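Local coordinates for cellulase (Xanthomonas axonopodis pv. citri, PDB 4W7W), which probably hydrolyses the beta-1,4-glucosidic bonds of cellulose, as a family 5 glycoside hydrolase that binds cello-oligosaccharides, at residues 255-269 with 286-299. Numbering follows the deposited sequence.
Sequences LRENKQKGFLGEFAT and MEKNSDVWLGWTWW. With BGC (beta-D-glucopyranose), chain B.
Arg-256 grips Asp-291 side-on, NE reaching OD2 at 2.9 Å and NH2 reaching OD1 at 2.8 Å, each oxygen using its syn lone pair. The guanidinium and carboxylate are nearly coplanar, 14° apart, and NH2 gives a second in-plane bond to Asn-289 OD1, which fixes the rotation of the arginine's flat end. Nearby, Lys-261 bends at chi2 to bring NZ to Asp-291 O, above the carbonyl plane.

Backbone bonds such as Leu-264 N to Gly-295 O (2.9 Å) then join strands 262-268 and 293-298 in parallel. Gly-295 O sits over the centre of the Phe-263 ring, whose edge meets Thr-297 OG1; that hydroxyl also donates to Gly-265 O. On the other face of the sheet, Leu-264 CB meets Trp-293 CZ3 and Trp-296 CB, while CD2 reaches Met-286 CE. Phe-267 CG lies between its backbone N and carbonyl carbon (chi1 68°), which sets CZ over the rim of Trp-296, an offset edge-to-face pair, and the ring face against the Trp-298 edge (82°).

Glu-266, salt-bridged to Arg-67 and hydrogen-bonded to Tyr-226, runs beside Trp-299, OE1 over the indole's rim; Trp-299 NE1 is 3.1 Å from glucose O1. This beta-alpha-beta unit of the (beta/alpha)8 barrel ends at the glycan-binding pocket.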
loop_
_atom_site.group_PDB
_atom_site.type_symbol
_atom_site.label_atom_id
_atom_site.label_comp_id
_atom_site.label_asym_id
_atom_site.label_seq_id
_atom_site.Cartn_x
_atom_site.Cartn_y
_atom_site.Cartn_z
ATOM N N LEU A 255 -3.950 7.991 -15.484
ATOM C CA LEU A 255 -4.763 8.674 -14.486
ATOM C C LEU A 255 -5.389 9.932 -15.079
ATOM O O LEU A 255 -6.592 10.172 -14.941
ATOM C CB LEU A 255 -3.915 9.074 -13.275
ATOM C CG LEU A 255 -3.307 7.944 -12.459
ATOM C CD1 LEU A 255 -2.309 8.538 -11.467
ATOM C CD2 LEU A 255 -4.379 7.136 -11.756
ATOM N N ARG A 256 -4.568 10.733 -15.746
ATOM C CA ARG A 256 -5.041 11.984 -16.297
ATOM C C ARG A 256 -6.107 11.752 -17.379
ATOM O O ARG A 256 -7.132 12.443 -17.400
ATOM C CB ARG A 256 -3.862 12.793 -16.814
ATOM C CG ARG A 256 -4.127 14.272 -16.915
ATOM C CD ARG A 256 -2.841 15.014 -17.219
ATOM N NE ARG A 256 -2.037 15.231 -16.020
ATOM C CZ ARG A 256 -0.733 15.051 -15.924
ATOM N NH1 ARG A 256 -0.002 14.665 -16.964
ATOM N NH2 ARG A 256 -0.148 15.300 -14.766
ATOM N N GLU A 257 -5.863 10.769 -18.248
ATOM C CA GLU A 257 -6.795 10.420 -19.331
ATOM C C GLU A 257 -8.166 10.037 -18.807
ATOM O O GLU A 257 -9.178 10.333 -19.426
ATOM C CB GLU A 257 -6.251 9.239 -20.145
ATOM C CG GLU A 257 -4.990 9.546 -20.922
ATOM C CD GLU A 257 -4.157 8.311 -21.214
ATOM O OE1 GLU A 257 -4.731 7.198 -21.247
ATOM O OE2 GLU A 257 -2.906 8.455 -21.379
ATOM N N ASN A 258 -8.183 9.364 -17.663
ATOM C CA ASN A 258 -9.394 8.805 -17.093
ATOM C C ASN A 258 -9.958 9.613 -15.949
ATOM O O ASN A 258 -10.951 9.201 -15.341
ATOM C CB ASN A 258 -9.157 7.346 -16.703
ATOM C CG ASN A 258 -9.003 6.470 -17.918
ATOM O OD1 ASN A 258 -9.985 6.138 -18.567
ATOM N ND2 ASN A 258 -7.771 6.156 -18.283
ATOM N N LYS A 259 -9.357 10.780 -15.689
ATOM C CA LYS A 259 -9.814 11.682 -14.636
ATOM C C LYS A 259 -9.802 10.967 -13.273
ATOM O O LYS A 259 -10.707 11.134 -12.465
ATOM C CB LYS A 259 -11.221 12.251 -14.945
ATOM C CG LYS A 259 -11.524 12.633 -16.391
ATOM C CD LYS A 259 -10.537 13.650 -16.950
ATOM C CE LYS A 259 -11.141 14.643 -17.955
ATOM N NZ LYS A 259 -10.746 14.402 -19.377
ATOM N N GLN A 260 -8.743 10.184 -13.042
ATOM C CA GLN A 260 -8.554 9.436 -11.798
ATOM C C GLN A 260 -7.350 9.973 -11.031
ATOM O O GLN A 260 -6.561 10.785 -11.537
ATOM C CB GLN A 260 -8.372 7.938 -12.094
ATOM C CG GLN A 260 -9.499 7.285 -12.893
ATOM C CD GLN A 260 -10.836 7.374 -12.185
ATOM O OE1 GLN A 260 -10.957 7.060 -11.016
ATOM N NE2 GLN A 260 -11.852 7.828 -12.900
ATOM N N LYS A 261 -7.202 9.461 -9.808
ATOM C CA LYS A 261 -6.094 9.791 -8.920
ATOM C C LYS A 261 -5.314 8.519 -8.623
ATOM O O LYS A 261 -5.881 7.425 -8.619
ATOM C CB LYS A 261 -6.621 10.332 -7.592
ATOM C CG LYS A 261 -7.532 11.519 -7.695
ATOM C CD LYS A 261 -6.786 12.729 -8.158
ATOM C CE LYS A 261 -7.599 13.972 -7.838
ATOM N NZ LYS A 261 -6.826 15.210 -8.042
ATOM N N GLY A 262 -4.032 8.700 -8.301
ATOM C CA GLY A 262 -3.115 7.610 -8.004
ATOM C C GLY A 262 -2.432 7.749 -6.666
ATOM O O GLY A 262 -2.332 8.842 -6.104
ATOM N N PHE A 263 -1.918 6.629 -6.197
ATOM C CA PHE A 263 -1.210 6.595 -4.927
ATOM C C PHE A 263 -0.064 5.617 -5.054
ATOM O O PHE A 263 -0.278 4.485 -5.475
ATOM C CB PHE A 263 -2.181 6.145 -3.809
ATOM C CG PHE A 263 -1.654 6.407 -2.436
ATOM C CD1 PHE A 263 -0.654 5.624 -1.885
ATOM C CD2 PHE A 263 -2.151 7.481 -1.697
ATOM C CE1 PHE A 263 -0.110 5.926 -0.635
ATOM C CE2 PHE A 263 -1.640 7.760 -0.445
ATOM C CZ PHE A 263 -0.592 7.002 0.069
ATOM N N LEU A 264 1.161 6.039 -4.708
ATOM C CA LEU A 264 2.320 5.165 -4.822
ATOM C C LEU A 264 2.467 4.441 -3.496
ATOM O O LEU A 264 3.106 4.929 -2.562
ATOM C CB LEU A 264 3.566 5.953 -5.213
ATOM C CG LEU A 264 4.711 5.108 -5.775
ATOM C CD1 LEU A 264 4.370 4.406 -7.085
ATOM C CD2 LEU A 264 5.951 5.981 -5.964
ATOM N N GLY A 265 1.831 3.275 -3.402
ATOM C CA GLY A 265 1.725 2.586 -2.106
ATOM C C GLY A 265 3.011 1.978 -1.589
ATOM O O GLY A 265 3.169 1.783 -0.378
ATOM N N GLU A 266 3.926 1.658 -2.516
ATOM C CA GLU A 266 5.269 1.246 -2.165
ATOM C C GLU A 266 6.224 1.741 -3.227
ATOM O O GLU A 266 5.933 1.688 -4.424
ATOM C CB GLU A 266 5.454 -0.270 -2.098
ATOM C CG GLU A 266 4.628 -0.960 -1.047
ATOM C CD GLU A 266 4.916 -2.444 -0.939
ATOM O OE1 GLU A 266 5.950 -2.932 -1.483
ATOM O OE2 GLU A 266 4.085 -3.131 -0.304
ATOM N N PHE A 267 7.400 2.146 -2.772
ATOM C CA PHE A 267 8.551 2.457 -3.610
ATOM C C PHE A 267 9.715 2.517 -2.641
ATOM O O PHE A 267 9.530 2.703 -1.446
ATOM C CB PHE A 267 8.401 3.782 -4.387
ATOM C CG PHE A 267 8.421 5.045 -3.525
ATOM C CD1 PHE A 267 7.420 5.308 -2.607
ATOM C CD2 PHE A 267 9.440 5.963 -3.657
ATOM C CE1 PHE A 267 7.438 6.463 -1.844
ATOM C CE2 PHE A 267 9.455 7.118 -2.914
ATOM C CZ PHE A 267 8.458 7.376 -1.999
ATOM N N ALA A 268 10.923 2.358 -3.161
ATOM C CA ALA A 268 12.129 2.430 -2.348
ATOM C C ALA A 268 13.310 2.583 -3.261
ATOM O O ALA A 268 13.274 2.168 -4.427
ATOM C CB ALA A 268 12.316 1.175 -1.515
ATOM N N THR A 269 14.371 3.138 -2.695
ATOM C CA THR A 269 15.679 3.281 -3.324
ATOM C C THR A 269 16.729 3.018 -2.260
ATOM O O THR A 269 16.506 3.290 -1.077
ATOM C CB THR A 269 15.842 4.690 -3.931
ATOM O OG1 THR A 269 15.607 5.689 -2.937
ATOM C CG2 THR A 269 14.881 4.907 -5.079
ATOM N N MET A 286 6.338 13.366 -8.979
ATOM C CA MET A 286 4.996 13.270 -8.394
ATOM C C MET A 286 4.478 14.644 -7.971
ATOM O O MET A 286 3.309 14.937 -8.175
ATOM C CB MET A 286 4.966 12.249 -7.263
ATOM C CG MET A 286 5.042 10.822 -7.779
ATOM S SD MET A 286 4.896 9.566 -6.491
ATOM C CE MET A 286 6.522 9.679 -5.770
ATOM N N GLU A 287 5.339 15.492 -7.397
ATOM C CA GLU A 287 4.913 16.843 -7.028
ATOM C C GLU A 287 4.488 17.651 -8.248
ATOM O O GLU A 287 3.481 18.345 -8.215
ATOM C CB GLU A 287 6.004 17.593 -6.259
ATOM C CG GLU A 287 6.167 17.140 -4.807
ATOM C CD GLU A 287 6.582 18.245 -3.861
ATOM O OE1 GLU A 287 7.316 19.160 -4.292
ATOM O OE2 GLU A 287 6.202 18.181 -2.670
ATOM N N LYS A 288 5.250 17.528 -9.328
ATOM C CA LYS A 288 4.945 18.239 -10.570
ATOM C C LYS A 288 3.602 17.787 -11.138
ATOM O O LYS A 288 2.919 18.535 -11.846
ATOM C CB LYS A 288 6.060 17.997 -11.594
ATOM C CG LYS A 288 5.863 18.624 -12.972
ATOM C CD LYS A 288 5.826 20.137 -12.917
ATOM C CE LYS A 288 5.935 20.753 -14.306
ATOM N NZ LYS A 288 5.351 22.119 -14.328
ATOM N N ASN A 289 3.245 16.537 -10.849
ATOM C CA ASN A 289 2.025 15.899 -11.339
ATOM C C ASN A 289 1.029 15.641 -10.218
ATOM O O ASN A 289 0.290 14.653 -10.204
ATOM C CB ASN A 289 2.406 14.627 -12.076
ATOM C CG ASN A 289 3.167 14.938 -13.346
ATOM O OD1 ASN A 289 2.551 15.308 -14.338
ATOM N ND2 ASN A 289 4.495 14.834 -13.324
ATOM N N SER A 290 0.970 16.589 -9.302
ATOM C CA SER A 290 0.108 16.507 -8.149
ATOM C C SER A 290 -1.368 16.663 -8.494
ATOM O O SER A 290 -2.202 16.461 -7.620
ATOM C CB SER A 290 0.488 17.572 -7.122
ATOM O OG SER A 290 0.266 18.864 -7.652
ATOM N N ASP A 291 -1.695 17.030 -9.739
ATOM C CA ASP A 291 -3.087 16.994 -10.183
ATOM C C ASP A 291 -3.673 15.585 -10.142
ATOM O O ASP A 291 -4.877 15.428 -9.955
ATOM C CB ASP A 291 -3.274 17.597 -11.585
ATOM C CG ASP A 291 -2.545 16.829 -12.691
ATOM O OD1 ASP A 291 -1.386 16.453 -12.491
ATOM O OD2 ASP A 291 -3.121 16.665 -13.803
ATOM N N VAL A 292 -2.827 14.568 -10.336
ATOM C CA VAL A 292 -3.280 13.182 -10.311
ATOM C C VAL A 292 -2.657 12.345 -9.198
ATOM O O VAL A 292 -3.280 11.381 -8.780
ATOM C CB VAL A 292 -3.118 12.463 -11.675
ATOM C CG1 VAL A 292 -3.966 13.124 -12.755
ATOM C CG2 VAL A 292 -1.664 12.412 -12.108
ATOM N N TRP A 293 -1.458 12.681 -8.726
ATOM C CA TRP A 293 -0.869 11.936 -7.608
ATOM C C TRP A 293 -1.393 12.447 -6.284
ATOM O O TRP A 293 -1.160 13.604 -5.930
ATOM C CB TRP A 293 0.651 12.029 -7.626
ATOM C CG TRP A 293 1.247 11.175 -8.697
ATOM C CD1 TRP A 293 1.657 11.579 -9.941
ATOM C CD2 TRP A 293 1.441 9.756 -8.653
ATOM N NE1 TRP A 293 2.117 10.512 -10.647
ATOM C CE2 TRP A 293 1.989 9.375 -9.892
ATOM C CE3 TRP A 293 1.207 8.771 -7.683
ATOM C CZ2 TRP A 293 2.326 8.061 -10.183
ATOM C CZ3 TRP A 293 1.516 7.459 -7.980
ATOM C CH2 TRP A 293 2.069 7.115 -9.228
ATOM N N LEU A 294 -2.082 11.581 -5.547
ATOM C CA LEU A 294 -2.522 11.911 -4.188
ATOM C C LEU A 294 -1.408 11.808 -3.176
ATOM O O LEU A 294 -1.461 12.470 -2.131
ATOM C CB LEU A 294 -3.599 10.980 -3.715
ATOM C CG LEU A 294 -4.974 11.202 -4.270
ATOM C CD1 LEU A 294 -5.933 10.183 -3.652
ATOM C CD2 LEU A 294 -5.466 12.614 -3.975
ATOM N N GLY A 295 -0.443 10.930 -3.428
ATOM C CA GLY A 295 0.628 10.760 -2.466
ATOM C C GLY A 295 1.326 9.441 -2.607
ATOM O O GLY A 295 1.173 8.734 -3.618
ATOM N N TRP A 296 2.108 9.140 -1.577
ATOM C CA TRP A 296 3.002 8.015 -1.588
ATOM C C TRP A 296 3.323 7.581 -0.178
ATOM O O TRP A 296 3.272 8.365 0.770
ATOM C CB TRP A 296 4.313 8.342 -2.325
ATOM C CG TRP A 296 5.038 9.604 -1.966
ATOM C CD1 TRP A 296 5.078 10.705 -2.758
ATOM C CD2 TRP A 296 5.883 9.896 -0.821
ATOM N NE1 TRP A 296 5.860 11.669 -2.194
ATOM C CE2 TRP A 296 6.380 11.196 -1.017
ATOM C CE3 TRP A 296 6.294 9.185 0.315
ATOM C CZ2 TRP A 296 7.237 11.813 -0.098
ATOM C CZ3 TRP A 296 7.151 9.812 1.223
ATOM C CH2 TRP A 296 7.607 11.105 1.008
ATOM N N THR A 297 3.694 6.308 -0.072
ATOM C CA THR A 297 4.228 5.733 1.163
ATOM C C THR A 297 5.441 4.876 0.827
ATOM O O THR A 297 5.364 3.894 0.105
ATOM C CB THR A 297 3.179 4.915 1.957
ATOM O OG1 THR A 297 2.406 4.055 1.105
ATOM C CG2 THR A 297 2.214 5.823 2.689
ATOM N N TRP A 298 6.573 5.271 1.396
ATOM C CA TRP A 298 7.852 4.587 1.226
ATOM C C TRP A 298 7.831 3.198 1.859
ATOM O O TRP A 298 7.251 3.007 2.934
ATOM C CB TRP A 298 8.907 5.428 1.927
ATOM C CG TRP A 298 10.265 4.822 2.036
ATOM C CD1 TRP A 298 10.716 4.005 3.025
ATOM C CD2 TRP A 298 11.349 4.988 1.127
ATOM N NE1 TRP A 298 12.026 3.667 2.808
ATOM C CE2 TRP A 298 12.447 4.263 1.645
ATOM C CE3 TRP A 298 11.525 5.709 -0.049
ATOM C CZ2 TRP A 298 13.706 4.262 1.026
ATOM C CZ3 TRP A 298 12.762 5.695 -0.657
ATOM C CH2 TRP A 298 13.833 4.979 -0.116
ATOM N N TRP A 299 8.502 2.252 1.229
ATOM C CA TRP A 299 8.732 0.931 1.800
ATOM C C TRP A 299 10.191 0.873 2.258
ATOM O O TRP A 299 11.073 0.876 1.412
ATOM C CB TRP A 299 8.462 -0.183 0.778
ATOM C CG TRP A 299 8.585 -1.523 1.447
ATOM C CD1 TRP A 299 9.740 -2.221 1.662
ATOM C CD2 TRP A 299 7.556 -2.233 2.119
ATOM N NE1 TRP A 299 9.478 -3.349 2.399
ATOM C CE2 TRP A 299 8.144 -3.372 2.703
ATOM C CE3 TRP A 299 6.196 -2.011 2.298
ATOM C CZ2 TRP A 299 7.401 -4.298 3.440
ATOM C CZ3 TRP A 299 5.458 -2.914 3.046
ATOM C CH2 TRP A 299 6.057 -4.045 3.596
HETATM C C2 BGC B . 11.108 -7.852 2.179
HETATM C C3 BGC B . 10.986 -9.125 3.017
HETATM C C4 BGC B . 9.937 -9.003 4.123
HETATM C C5 BGC B . 8.649 -8.417 3.570
HETATM C C6 BGC B . 7.672 -8.065 4.679
HETATM C C1 BGC B . 9.739 -7.399 1.697
HETATM O O1 BGC B . 9.817 -6.146 0.999
HETATM O O2 BGC B . 11.965 -8.084 1.050
HETATM O O3 BGC B . 12.272 -9.440 3.565
HETATM O O4 BGC B . 9.600 -10.286 4.644
HETATM O O5 BGC B . 8.918 -7.219 2.838
HETATM O O6 BGC B . 6.449 -7.720 4.074
HETATM O O HOH W 1 2.893 15.089 -17.016
HETATM O O HOH W 2 -4.298 14.749 -6.720
#